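Local coordinates for PaaA (PDB 5FF5), which takes part in building the bicyclic core of pantocin A, probably activating a carboxylate by adenylylation as related E1-like enzymes of the ThiF family do, at residues Glu128-Ser133 against Lys342-Tyr347; Trp146-Leu151 against Gln175-Thr180; Pro213-Leu218 against Ile247-Lys252; Ile256-Leu261 against Tyr274-Val279; Ile268-Ile273 against Pro350-Lys355. All blocks are in the same frame, centred on the assembly; numbering follows the deposited sequence.

Interaction 1: residues Glu128-Ser133 against Lys342-Tyr347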
# COMPACT_ATOMS: atom_id res chain seq x y z
N GLU A 128 13.64 16.52 -6.13
CA GLU A 128 14.75 17.17 -5.46
C GLU A 128 14.35 17.53 -4.03
O GLU A 128 15.12 17.36 -3.09
CB GLU A 128 15.17 18.42 -6.23
CG GLU A 128 16.01 18.12 -7.43
CD GLU A 128 16.36 19.37 -8.20
OE1 GLU A 128 15.99 20.47 -7.73
OE2 GLU A 128 17.01 19.24 -9.27
N ARG A 129 13.11 18.00 -3.88
CA ARG A 129 12.56 18.37 -2.60
C ARG A 129 12.45 17.15 -1.68
O ARG A 129 12.40 17.27 -0.45
CB ARG A 129 11.19 19.02 -2.80
CG ARG A 129 11.27 20.49 -3.17
CD ARG A 129 9.93 21.10 -3.57
NE ARG A 129 10.10 22.42 -4.18
CZ ARG A 129 9.10 23.22 -4.54
NH1 ARG A 129 7.86 22.83 -4.33
NH2 ARG A 129 9.32 24.41 -5.06
N LEU A 130 12.42 15.96 -2.27
CA LEU A 130 12.40 14.74 -1.49
C LEU A 130 13.82 14.36 -1.10
O LEU A 130 14.05 13.92 0.01
CB LEU A 130 11.73 13.59 -2.25
CG LEU A 130 10.22 13.60 -2.47
CD1 LEU A 130 9.79 12.37 -3.26
CD2 LEU A 130 9.46 13.72 -1.14
N LYS A 131 14.77 14.50 -2.02
CA LYS A 131 16.12 14.08 -1.69
C LYS A 131 16.71 14.99 -0.63
O LYS A 131 17.57 14.59 0.17
CB LYS A 131 17.03 14.05 -2.93
CG LYS A 131 18.43 13.54 -2.55
CD LYS A 131 19.34 13.17 -3.69
CE LYS A 131 20.42 12.24 -3.15
NZ LYS A 131 21.26 11.55 -4.17
N GLN A 132 16.21 16.21 -0.58
CA GLN A 132 16.74 17.15 0.38
C GLN A 132 16.11 16.98 1.76
O GLN A 132 16.57 17.59 2.73
CB GLN A 132 16.57 18.56 -0.17
CG GLN A 132 17.62 18.84 -1.20
CD GLN A 132 17.15 19.75 -2.30
OE1 GLN A 132 15.98 20.11 -2.37
NE2 GLN A 132 18.07 20.13 -3.17
N SER A 133 15.09 16.14 1.85
CA SER A 133 14.37 15.93 3.10
C SER A 133 15.03 14.93 4.02
O SER A 133 15.75 14.04 3.57
CB SER A 133 12.96 15.48 2.82
OG SER A 133 12.21 16.56 2.31
N LYS A 342 3.25 14.53 -0.49
CA LYS A 342 2.53 15.73 -0.93
C LYS A 342 2.89 16.98 -0.13
O LYS A 342 2.98 18.06 -0.70
CB LYS A 342 1.02 15.50 -0.86
CG LYS A 342 0.47 14.56 -1.90
CD LYS A 342 -1.03 14.77 -2.01
CE LYS A 342 -1.78 13.50 -2.37
NZ LYS A 342 -1.53 13.09 -3.79
N THR A 343 3.08 16.84 1.18
CA THR A 343 3.45 17.97 2.02
C THR A 343 4.86 18.46 1.74
O THR A 343 5.06 19.63 1.49
CB THR A 343 3.34 17.64 3.51
OG1 THR A 343 2.03 17.14 3.81
CG2 THR A 343 3.62 18.88 4.35
N ILE A 344 5.84 17.56 1.79
CA ILE A 344 7.23 17.93 1.50
C ILE A 344 7.39 18.56 0.13
O ILE A 344 8.01 19.61 0.01
CB ILE A 344 8.17 16.71 1.55
CG1 ILE A 344 8.24 16.12 2.96
CG2 ILE A 344 9.54 17.09 1.03
CD1 ILE A 344 9.01 14.78 3.06
N THR A 345 6.83 17.93 -0.91
CA THR A 345 7.11 18.35 -2.28
C THR A 345 6.14 19.40 -2.75
O THR A 345 6.50 20.27 -3.54
CB THR A 345 7.09 17.18 -3.29
OG1 THR A 345 5.75 16.72 -3.51
CG2 THR A 345 7.99 16.04 -2.84
N GLY A 346 4.88 19.27 -2.36
CA GLY A 346 3.89 20.24 -2.76
C GLY A 346 3.35 20.08 -4.18
O GLY A 346 2.82 21.03 -4.75
N TYR A 347 3.50 18.89 -4.75
CA TYR A 347 3.01 18.62 -6.10
C TYR A 347 1.50 18.56 -6.10
O TYR A 347 0.88 18.69 -7.12
CB TYR A 347 3.59 17.32 -6.65
CG TYR A 347 2.81 16.08 -6.24
CD1 TYR A 347 3.06 15.43 -5.04
CD2 TYR A 347 1.83 15.57 -7.05
CE1 TYR A 347 2.35 14.32 -4.67
CE2 TYR A 347 1.11 14.46 -6.69
CZ TYR A 347 1.37 13.83 -5.50
OH TYR A 347 0.63 12.70 -5.17

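Interaction 2: residues Trp146-Leu151 against Gln175-Thr180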
# COMPACT_ATOMS: atom_id res chain seq x y z
N TRP A 146 6.92 -0.03 7.78
CA TRP A 146 6.31 0.22 6.48
C TRP A 146 6.53 1.65 6.03
O TRP A 146 6.71 1.89 4.85
CB TRP A 146 4.82 -0.09 6.52
CG TRP A 146 4.55 -1.54 6.61
CD1 TRP A 146 4.48 -2.30 7.73
CD2 TRP A 146 4.30 -2.42 5.51
NE1 TRP A 146 4.22 -3.61 7.41
CE2 TRP A 146 4.10 -3.71 6.05
CE3 TRP A 146 4.22 -2.25 4.13
CZ2 TRP A 146 3.82 -4.81 5.26
CZ3 TRP A 146 3.95 -3.34 3.34
CH2 TRP A 146 3.76 -4.61 3.91
N CYS A 147 6.53 2.58 6.98
CA CYS A 147 6.78 3.97 6.64
C CYS A 147 8.21 4.19 6.15
O CYS A 147 8.43 4.92 5.19
CB CYS A 147 6.50 4.90 7.82
SG CYS A 147 4.77 5.16 8.20
N ALA A 148 9.17 3.58 6.83
CA ALA A 148 10.56 3.70 6.41
C ALA A 148 10.71 3.20 4.98
O ALA A 148 11.33 3.85 4.13
CB ALA A 148 11.48 2.93 7.35
N LEU A 149 10.11 2.04 4.73
CA LEU A 149 10.24 1.38 3.46
C LEU A 149 9.77 2.25 2.31
O LEU A 149 10.55 2.56 1.42
CB LEU A 149 9.45 0.09 3.45
CG LEU A 149 9.61 -0.65 2.11
CD1 LEU A 149 11.08 -0.74 1.72
CD2 LEU A 149 8.96 -2.00 2.17
N GLN A 150 8.49 2.63 2.34
CA GLN A 150 7.89 3.35 1.22
C GLN A 150 8.52 4.72 1.03
O GLN A 150 8.64 5.19 -0.10
CB GLN A 150 6.37 3.49 1.42
CG GLN A 150 5.61 2.19 1.24
CD GLN A 150 4.13 2.32 1.54
OE1 GLN A 150 3.56 3.41 1.44
NE2 GLN A 150 3.50 1.21 1.90
N LEU A 151 8.98 5.31 2.13
CA LEU A 151 9.73 6.54 2.08
C LEU A 151 11.09 6.32 1.40
O LEU A 151 11.52 7.13 0.57
CB LEU A 151 9.94 7.09 3.49
CG LEU A 151 8.75 7.80 4.13
CD1 LEU A 151 8.88 7.83 5.66
CD2 LEU A 151 8.66 9.21 3.57
N GLN A 175 6.29 -6.74 10.40
CA GLN A 175 7.31 -5.72 10.29
C GLN A 175 8.18 -6.03 9.07
O GLN A 175 9.07 -6.88 9.15
CB GLN A 175 8.12 -5.68 11.58
CG GLN A 175 7.25 -5.83 12.85
CD GLN A 175 7.94 -5.40 14.13
OE1 GLN A 175 9.07 -4.91 14.11
NE2 GLN A 175 7.27 -5.57 15.26
N VAL A 176 7.96 -5.30 7.97
CA VAL A 176 8.43 -5.66 6.62
C VAL A 176 9.92 -5.48 6.30
O VAL A 176 10.41 -6.05 5.33
CB VAL A 176 7.65 -4.86 5.54
CG1 VAL A 176 8.00 -3.37 5.58
CG2 VAL A 176 7.90 -5.43 4.15
N LEU A 177 10.62 -4.66 7.10
CA LEU A 177 12.05 -4.40 6.89
C LEU A 177 12.92 -5.53 7.41
O LEU A 177 14.14 -5.53 7.22
CB LEU A 177 12.45 -3.10 7.58
CG LEU A 177 12.04 -1.81 6.90
CD1 LEU A 177 12.63 -0.63 7.62
CD2 LEU A 177 12.56 -1.85 5.48
N TYR A 178 12.28 -6.50 8.08
CA TYR A 178 12.98 -7.59 8.73
C TYR A 178 12.61 -8.92 8.09
O TYR A 178 11.45 -9.31 8.06
CB TYR A 178 12.66 -7.64 10.23
CG TYR A 178 12.65 -6.31 10.93
CD1 TYR A 178 13.64 -5.38 10.71
CD2 TYR A 178 11.63 -5.97 11.81
CE1 TYR A 178 13.62 -4.15 11.35
CE2 TYR A 178 11.60 -4.74 12.45
CZ TYR A 178 12.59 -3.83 12.22
OH TYR A 178 12.57 -2.61 12.85
N ARG A 179 13.63 -9.64 7.62
CA ARG A 179 13.44 -10.94 7.00
C ARG A 179 13.91 -12.03 7.94
O ARG A 179 14.53 -11.73 8.95
CB ARG A 179 14.19 -11.03 5.67
CG ARG A 179 13.62 -10.12 4.57
CD ARG A 179 14.76 -9.44 3.81
NE ARG A 179 14.40 -9.16 2.42
CZ ARG A 179 14.88 -9.81 1.36
NH1 ARG A 179 15.74 -10.80 1.51
NH2 ARG A 179 14.47 -9.46 0.16
N THR A 180 13.60 -13.28 7.63
CA THR A 180 13.92 -14.39 8.53
C THR A 180 15.38 -14.41 8.99
O THR A 180 15.65 -14.61 10.17
CB THR A 180 13.60 -15.72 7.89
OG1 THR A 180 12.27 -15.66 7.35
CG2 THR A 180 13.65 -16.82 8.92

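Interaction 3: residues Pro213-Leu218 against Ile247-Lys252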
# COMPACT_ATOMS: atom_id res chain seq x y z
N PRO A 213 12.02 10.34 27.92
CA PRO A 213 11.43 11.67 28.03
C PRO A 213 12.43 12.72 28.53
O PRO A 213 12.07 13.49 29.42
CB PRO A 213 10.30 11.47 29.05
CG PRO A 213 10.78 10.35 29.90
CD PRO A 213 11.61 9.45 29.02
N ASP A 214 13.64 12.72 27.97
CA ASP A 214 14.65 13.75 28.23
C ASP A 214 14.76 14.66 27.01
O ASP A 214 15.11 14.21 25.93
CB ASP A 214 16.02 13.12 28.52
N ARG A 215 14.44 15.94 27.15
CA ARG A 215 14.45 16.81 25.97
C ARG A 215 15.87 17.02 25.46
O ARG A 215 16.09 17.39 24.31
CB ARG A 215 13.79 18.16 26.24
CG ARG A 215 13.91 19.14 25.08
CD ARG A 215 12.90 20.27 25.17
NE ARG A 215 13.00 21.15 24.00
CZ ARG A 215 11.98 21.83 23.47
NH1 ARG A 215 10.77 21.75 24.01
NH2 ARG A 215 12.18 22.58 22.40
N ALA A 216 16.85 16.79 26.33
CA ALA A 216 18.22 17.03 25.93
C ALA A 216 18.65 15.99 24.89
O ALA A 216 19.37 16.33 23.95
CB ALA A 216 19.14 17.00 27.13
N ARG A 217 18.18 14.75 25.03
CA ARG A 217 18.54 13.69 24.10
C ARG A 217 17.64 13.77 22.86
O ARG A 217 18.12 13.66 21.73
CB ARG A 217 18.43 12.32 24.77
CG ARG A 217 18.84 11.13 23.88
CD ARG A 217 20.16 11.39 23.18
NE ARG A 217 20.69 10.25 22.43
CZ ARG A 217 21.75 10.33 21.63
NH1 ARG A 217 22.37 11.48 21.46
NH2 ARG A 217 22.20 9.27 20.98
N LEU A 218 16.35 14.00 23.09
CA LEU A 218 15.36 14.07 22.02
C LEU A 218 15.71 15.12 20.96
O LEU A 218 15.47 14.89 19.78
CB LEU A 218 13.99 14.38 22.59
CG LEU A 218 13.34 13.26 23.38
CD1 LEU A 218 12.04 13.73 24.04
CD2 LEU A 218 13.10 12.07 22.47
N ILE A 247 8.83 15.68 21.85
CA ILE A 247 9.16 15.66 20.42
C ILE A 247 8.30 16.71 19.72
O ILE A 247 8.82 17.53 18.96
CB ILE A 247 8.94 14.29 19.78
CG1 ILE A 247 9.83 13.25 20.44
CG2 ILE A 247 9.23 14.36 18.30
CD1 ILE A 247 9.68 11.87 19.84
N HIS A 248 6.99 16.68 19.96
CA HIS A 248 6.07 17.72 19.50
C HIS A 248 6.53 19.15 19.86
O HIS A 248 6.47 20.06 19.02
CB HIS A 248 4.68 17.46 20.08
CG HIS A 248 3.77 16.74 19.14
ND1 HIS A 248 2.95 15.71 19.54
CD2 HIS A 248 3.55 16.90 17.81
CE1 HIS A 248 2.27 15.25 18.50
NE2 HIS A 248 2.62 15.96 17.44
N SER A 249 6.98 19.37 21.09
CA SER A 249 7.48 20.69 21.46
C SER A 249 8.73 21.03 20.64
O SER A 249 8.90 22.15 20.14
CB SER A 249 7.77 20.77 22.95
OG SER A 249 8.27 22.06 23.31
N ILE A 250 9.63 20.06 20.54
CA ILE A 250 10.83 20.26 19.75
C ILE A 250 10.43 20.65 18.32
O ILE A 250 11.04 21.53 17.70
CB ILE A 250 11.71 19.00 19.72
CG1 ILE A 250 12.01 18.55 21.15
CG2 ILE A 250 12.97 19.27 18.93
CD1 ILE A 250 12.71 17.22 21.25
N ALA A 251 9.40 19.98 17.81
CA ALA A 251 8.91 20.20 16.46
C ALA A 251 8.33 21.60 16.30
O ALA A 251 8.71 22.32 15.39
CB ALA A 251 7.88 19.15 16.10
N LYS A 252 7.44 22.00 17.20
CA LYS A 252 6.90 23.36 17.15
C LYS A 252 8.03 24.42 17.19
O LYS A 252 7.99 25.42 16.46
CB LYS A 252 5.94 23.58 18.32
CG LYS A 252 5.34 24.97 18.35
CD LYS A 252 4.31 25.11 19.48
CE LYS A 252 3.02 24.34 19.18
NZ LYS A 252 1.98 24.50 20.26

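Interaction 4: residues Ile256-Leu261 against Tyr274-Val279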
# COMPACT_ATOMS: atom_id res chain seq x y z
N ILE A 256 9.05 21.94 12.34
CA ILE A 256 9.16 20.65 11.71
C ILE A 256 7.79 19.97 11.64
O ILE A 256 7.11 19.83 12.65
CB ILE A 256 10.12 19.74 12.47
CG1 ILE A 256 11.48 20.41 12.65
CG2 ILE A 256 10.29 18.42 11.74
CD1 ILE A 256 12.37 19.70 13.69
N PRO A 257 7.38 19.57 10.43
CA PRO A 257 6.13 18.82 10.30
C PRO A 257 6.15 17.49 11.07
O PRO A 257 7.12 16.74 11.06
CB PRO A 257 6.01 18.59 8.79
CG PRO A 257 6.85 19.65 8.18
CD PRO A 257 7.99 19.83 9.11
N VAL A 258 5.04 17.21 11.73
CA VAL A 258 4.86 15.99 12.47
C VAL A 258 3.54 15.35 12.03
O VAL A 258 2.51 16.02 11.97
CB VAL A 258 4.85 16.27 14.00
CG1 VAL A 258 4.60 15.02 14.81
CG2 VAL A 258 6.13 16.95 14.44
N ILE A 259 3.56 14.06 11.71
CA ILE A 259 2.33 13.38 11.37
C ILE A 259 2.08 12.28 12.38
O ILE A 259 2.99 11.54 12.71
CB ILE A 259 2.35 12.78 9.95
CG1 ILE A 259 0.94 12.32 9.54
CG2 ILE A 259 3.33 11.62 9.87
CD1 ILE A 259 0.84 11.76 8.16
N GLU A 260 0.85 12.18 12.86
CA GLU A 260 0.48 11.16 13.83
C GLU A 260 -0.23 10.05 13.11
O GLU A 260 -0.60 10.18 11.94
CB GLU A 260 -0.45 11.71 14.91
CG GLU A 260 -0.02 13.01 15.52
CD GLU A 260 -0.93 13.40 16.67
OE1 GLU A 260 -2.15 13.13 16.58
OE2 GLU A 260 -0.43 13.98 17.65
N LEU A 261 -0.49 8.97 13.82
CA LEU A 261 -1.16 7.85 13.22
C LEU A 261 -1.40 6.81 14.27
O LEU A 261 -0.82 6.87 15.36
CB LEU A 261 -0.33 7.29 12.06
CG LEU A 261 0.99 6.66 12.45
CD1 LEU A 261 0.89 5.17 12.36
CD2 LEU A 261 2.08 7.19 11.57
N TYR A 274 0.88 18.26 11.42
CA TYR A 274 1.12 19.58 11.99
C TYR A 274 2.23 20.29 11.21
O TYR A 274 3.37 19.86 11.19
CB TYR A 274 1.51 19.49 13.46
CG TYR A 274 0.50 18.84 14.38
CD1 TYR A 274 -0.44 19.60 15.06
CD2 TYR A 274 0.51 17.48 14.58
CE1 TYR A 274 -1.35 19.02 15.90
CE2 TYR A 274 -0.39 16.88 15.44
CZ TYR A 274 -1.32 17.65 16.10
OH TYR A 274 -2.22 17.04 16.95
N LEU A 275 1.89 21.37 10.53
CA LEU A 275 2.89 22.02 9.70
C LEU A 275 3.93 22.74 10.53
O LEU A 275 5.09 22.83 10.12
CB LEU A 275 2.20 22.97 8.74
CG LEU A 275 1.74 22.34 7.42
CD1 LEU A 275 1.68 20.82 7.48
CD2 LEU A 275 0.40 22.95 7.03
N ASN A 276 3.51 23.25 11.69
CA ASN A 276 4.40 23.97 12.60
C ASN A 276 5.07 25.12 11.88
O ASN A 276 6.27 25.36 12.05
CB ASN A 276 5.45 23.01 13.16
CG ASN A 276 4.87 22.05 14.14
OD1 ASN A 276 3.82 22.30 14.70
ND2 ASN A 276 5.49 20.89 14.26
N ASP A 277 4.28 25.84 11.10
CA ASP A 277 4.76 27.02 10.37
C ASP A 277 4.36 28.34 11.07
O ASP A 277 4.72 29.43 10.61
CB ASP A 277 4.23 27.00 8.94
CG ASP A 277 2.75 26.60 8.88
OD1 ASP A 277 1.97 26.95 9.80
OD2 ASP A 277 2.35 25.95 7.89
N GLY A 278 3.59 28.24 12.15
CA GLY A 278 3.10 29.43 12.83
C GLY A 278 1.83 30.05 12.28
O GLY A 278 1.41 31.11 12.77
N VAL A 279 1.24 29.43 11.26
CA VAL A 279 -0.01 29.91 10.67
C VAL A 279 -1.08 28.82 10.73
O VAL A 279 -1.98 28.75 9.90
CB VAL A 279 0.17 30.35 9.20
CG1 VAL A 279 -1.00 31.24 8.76
CG2 VAL A 279 1.50 31.06 9.00

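Interaction 5: residues Ile268-Ile273 against Pro350-Lys355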
# COMPACT_ATOMS: atom_id res chain seq x y z
N ILE A 268 -8.35 2.16 11.42
CA ILE A 268 -7.09 2.85 11.32
C ILE A 268 -7.35 4.33 11.36
O ILE A 268 -8.42 4.77 10.93
CB ILE A 268 -6.37 2.53 10.00
CG1 ILE A 268 -7.26 2.96 8.83
CG2 ILE A 268 -6.06 1.06 9.87
CD1 ILE A 268 -6.58 2.85 7.50
N SER A 269 -6.37 5.10 11.83
CA SER A 269 -6.49 6.55 11.78
C SER A 269 -5.13 7.08 11.31
O SER A 269 -4.10 6.47 11.58
CB SER A 269 -6.90 7.12 13.13
OG SER A 269 -5.82 7.17 14.04
N VAL A 270 -5.13 8.15 10.53
CA VAL A 270 -3.88 8.76 10.10
C VAL A 270 -3.89 10.29 10.12
O VAL A 270 -4.78 10.93 9.56
CB VAL A 270 -3.44 8.25 8.72
CG1 VAL A 270 -2.23 9.04 8.23
CG2 VAL A 270 -3.11 6.78 8.79
N GLY A 271 -2.93 10.87 10.83
CA GLY A 271 -2.89 12.30 11.01
C GLY A 271 -3.48 12.64 12.35
O GLY A 271 -3.88 11.74 13.10
N PRO A 272 -3.59 13.94 12.64
CA PRO A 272 -3.34 15.04 11.71
C PRO A 272 -1.87 15.31 11.42
O PRO A 272 -1.00 14.85 12.15
CB PRO A 272 -3.95 16.24 12.44
CG PRO A 272 -3.79 15.91 13.87
CD PRO A 272 -3.96 14.42 13.98
N ILE A 273 -1.61 16.05 10.34
CA ILE A 273 -0.29 16.61 10.09
C ILE A 273 -0.22 17.98 10.72
O ILE A 273 -1.12 18.79 10.54
CB ILE A 273 0.01 16.77 8.61
CG1 ILE A 273 -0.06 15.43 7.88
CG2 ILE A 273 1.37 17.45 8.42
CD1 ILE A 273 -0.12 15.58 6.37
N PRO A 350 -2.30 18.34 0.56
CA PRO A 350 -2.60 17.23 1.47
C PRO A 350 -3.84 17.48 2.28
O PRO A 350 -4.01 18.55 2.86
CB PRO A 350 -1.37 17.17 2.39
CG PRO A 350 -0.79 18.55 2.35
CD PRO A 350 -1.45 19.35 1.22
N HIS A 351 -4.73 16.51 2.27
CA HIS A 351 -5.93 16.57 3.07
C HIS A 351 -5.66 16.67 4.57
O HIS A 351 -6.22 17.54 5.26
CB HIS A 351 -6.79 15.36 2.80
CG HIS A 351 -8.23 15.58 3.06
ND1 HIS A 351 -8.92 16.65 2.54
CD2 HIS A 351 -9.11 14.89 3.82
CE1 HIS A 351 -10.18 16.60 2.95
NE2 HIS A 351 -10.32 15.54 3.73
N LEU A 352 -4.79 15.80 5.08
CA LEU A 352 -4.69 15.55 6.52
C LEU A 352 -4.17 16.68 7.41
O LEU A 352 -4.15 16.53 8.63
CB LEU A 352 -3.81 14.32 6.74
CG LEU A 352 -4.63 13.08 7.04
CD1 LEU A 352 -5.77 13.03 6.06
CD2 LEU A 352 -3.77 11.83 6.94
N VAL A 353 -3.81 17.81 6.83
CA VAL A 353 -3.38 18.94 7.65
C VAL A 353 -4.53 19.34 8.56
O VAL A 353 -5.59 19.76 8.10
CB VAL A 353 -2.94 20.14 6.81
CG1 VAL A 353 -2.72 21.33 7.70
CG2 VAL A 353 -1.65 19.81 6.06
N GLY A 354 -4.34 19.15 9.85
CA GLY A 354 -5.37 19.50 10.81
C GLY A 354 -6.55 18.55 10.86
O GLY A 354 -7.51 18.83 11.57
N LYS A 355 -6.49 17.44 10.13
CA LYS A 355 -7.58 16.45 10.17
C LYS A 355 -7.16 15.00 10.49
O LYS A 355 -6.04 14.59 10.21
CB LYS A 355 -8.35 16.47 8.85
CG LYS A 355 -8.95 17.80 8.48
CD LYS A 355 -9.83 17.66 7.24
CE LYS A 355 -10.30 19.01 6.77
NZ LYS A 355 -9.16 19.84 6.29

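Interaction 1: residues Glu128-Ser133 against Lys342-Tyr347
I344 and T345, in the last turn of helix 326-345, lie against helix 123-131 and the residues after it, where R129, L130 and S133 receive them. The I344 CG2 methyl, anti to its own backbone N, points into the polar corner made by R129 O and S133 OG. A hydrogen bond of 2.9 Å already joins S133 OG to R129 O. I344 CD1 runs on beside S133 CB, and L130 crosses the isoleucine at about a right angle, its CD2 4.0 Å from I344 CG2. T345 divides its branches: CG2, anti to the carbonyl carbon, packs on L130 CG and CD2, while OG1 turns back to V341 O in its own helix. R129 keeps its chain extended from CG to NE and reaches the last turn of helix 326-345, so that NH1 donates to T345 O over 3.0 Å with an N-H...O angle of 153°. The acceptor lies at the edge of the guanidinium, near its plane, and D119 forms a salt bridge with the same NH1. The chain leaves the helix at G346 with positive phi. The arginine thus supplies a charged donor to a carbonyl at a helix C-terminus, which would be favoured by the helix dipole.

Interaction 2: residues Trp146-Leu151 against Gln175-Thr180
V176 has CG1 between its backbone N and carbonyl carbon (chi1 69°), and W146 turns its CG anti to the carbonyl carbon (chi1 -71°); together these settings lay the valine over one face of the indole. V176 CG1 stands 3.9 Å from the centroid of the five-membered ring, 12° off its normal, in a CH-pi contact, while V176 CB lies 3.8 Å from W146 CE2 and CZ2. The valine is also met by L149, whose CG is anti to the backbone N and whose CD2 comes within 3.8 Å of V176 CG1, crossing at about a right angle. Helix 142-153 begins within a glycine-rich strand-turn-helix pattern, consistent with the Rossmann-type nucleotide site of the ThiF family, and the type I turn Q175-Y178 packs on this helix. One residue along that turn, L177 forks over the same helix, with CD1 3.8 Å from A148 CB and CD2 4.2 Å from L149 CB. L177 and L149 slide past each other in opposite directions. The indole N-H has a separate partner: W146 NE1 donates to R174 O. W146 also packs on W146 of the second subunit, and V176 O bonds to Y198 OH there.

Interaction 3: residues Pro213-Leu218 against Ile247-Lys252
This is a helix-helix contact at the periphery of the ThiF-type domain, its centre about 24 Å from that of the chain, between the start of helix 215-222 and the middle of helix 243-254. An apolar centre joins them, with one arginine closing its more exposed side. L218, set with CG anti to the carbonyl carbon, puts CB 3.4 Å from I250 CD1 and leads CD2 to I247 CG1 at 4.0 Å, crossing I247 at about a right angle. I250 thereby serves two neighbours, since its CG1 lies beneath the guanidinium of R215, 3.9 Å from the plane and over its centre. R215 gets there with CG anti to its backbone N (chi1 174°) and a chain extended as far as NE, so that it and I250 meet tip to tip. Helix 243-254 leads into strand 258-263 of the central mixed sheet; H248 and A251 of this helix pack on V258 of that strand, leaving S249 and I250 to point toward helix 215-222. At the edge of the guanidinium, R215 NH1 donates to S249 OG over 2.6 Å, with a bent N-H...O angle of 138° and the oxygen only 16° out of the plane. The charge is shared further by two salt bridges, R215 NE to E219 on its own helix and R215 NH2 to D253 on the other.

Interaction 4: residues Ile256-Leu261 against Tyr274-Val279
V258 and Y274 form an antiparallel hydrogen-bonded pair, V258 N giving to Y274 O over 3.2 Å and Y274 N to V258 O over 2.8 Å. The pair belongs to the open end of the beta hairpin formed by strands 258-263 and 267-274, neighbours in the mixed sheet of the ThiF-type domain. Just before it, P257 presents its CA hydrogen to Y274 O, with CA and O 3.1 Å apart. V258 and Y274 turn their side chains to the same face of the sheet, the one covered by H248 of helix 243-254. E260, two residues on from V258, extends beyond CG toward the Y274 ring, whose edge it meets with CG near the ring plane. Its OE2 stays 3.6 Å from Y274 OH, and the carboxylate is turned 71° from the ring. H248 meets that tyrosine edge-to-face. Past the strand, N276 adopts a left-handed backbone conformation, phi and psi both positive, and sends its side chain back over the start of the partner segment, with V258 CG2 near its ND2, the two side chains crossing obliquely. N276 ND2 donates to I256 O over 2.5 Å, coming from above the carbonyl plane, 33° out of it, at an N-H...O angle of 145°.

Interaction 5: residues Ile268-Ile273 against Pro350-Lys355
L352 carries the contact between the loop 350-355 and strand 267-274. Its CB lies 3.9 Å from I273 CD1, the end of an isoleucine chain that crosses the leucine at about a right angle. The next atom, CG, comes 3.3 Å from V270 O. Beyond the fork, L352 CD2 approaches the same oxygen and meets V270 CG1 at 3.4 Å, the two side chains crossing obliquely. The backbone carbonyl of L352 is the polar counterpart. It accepts from I273 N over 3.1 Å, the donor standing 51° out of the carbonyl plane, and from K355 N over 2.9 Å, the bond that closes the type II turn L352-K355. Two donors therefore grip one oxygen and hold the turn against the strand. A weak bond from G354 N to I273 O, 3.3 Å long, completes the single backbone bridge between I273 and V353. The strand backbone is unusual here: G271 has positive phi and the peptide bond before P272 is cis, and P272 presents its CA hydrogen to L352 O and, more closely, to K355 O. I273 also reaches P350 with CD1, while its CB faces V353. The turn leads straight into strand 355-360, which continues the pairing with strand 267-274 in the mixed sheet; strand 258-263 lies on the other side of 267-274, helix 326-345 packs on V270 through M332 and V336, and F364 of the second subunit packs on L352.

Interactions 4 and 5 are the most closely joined, with centres about 10 Å apart: strand 267-274 pairs with 258-263 through E260 O and G271 N, 2.7 Å apart, and L275 packs on V353. Interaction 3 connects to interaction 4 through a probable hydrogen bond, A251 O and I256 N lying 3.1 Å apart. Interaction 1 borders interactions 4 and 5 through T343, which touches L275, I273 and P350. Interaction 2 touches none of the others, its centre being 21 to 25 Å from theirs; its A148 lies near, without touching, the glycine-rich pattern that may bind nucleotide. Interactions 2 and 5 border the second subunit, through W146, V176 and L352, as does interaction 1 at K342.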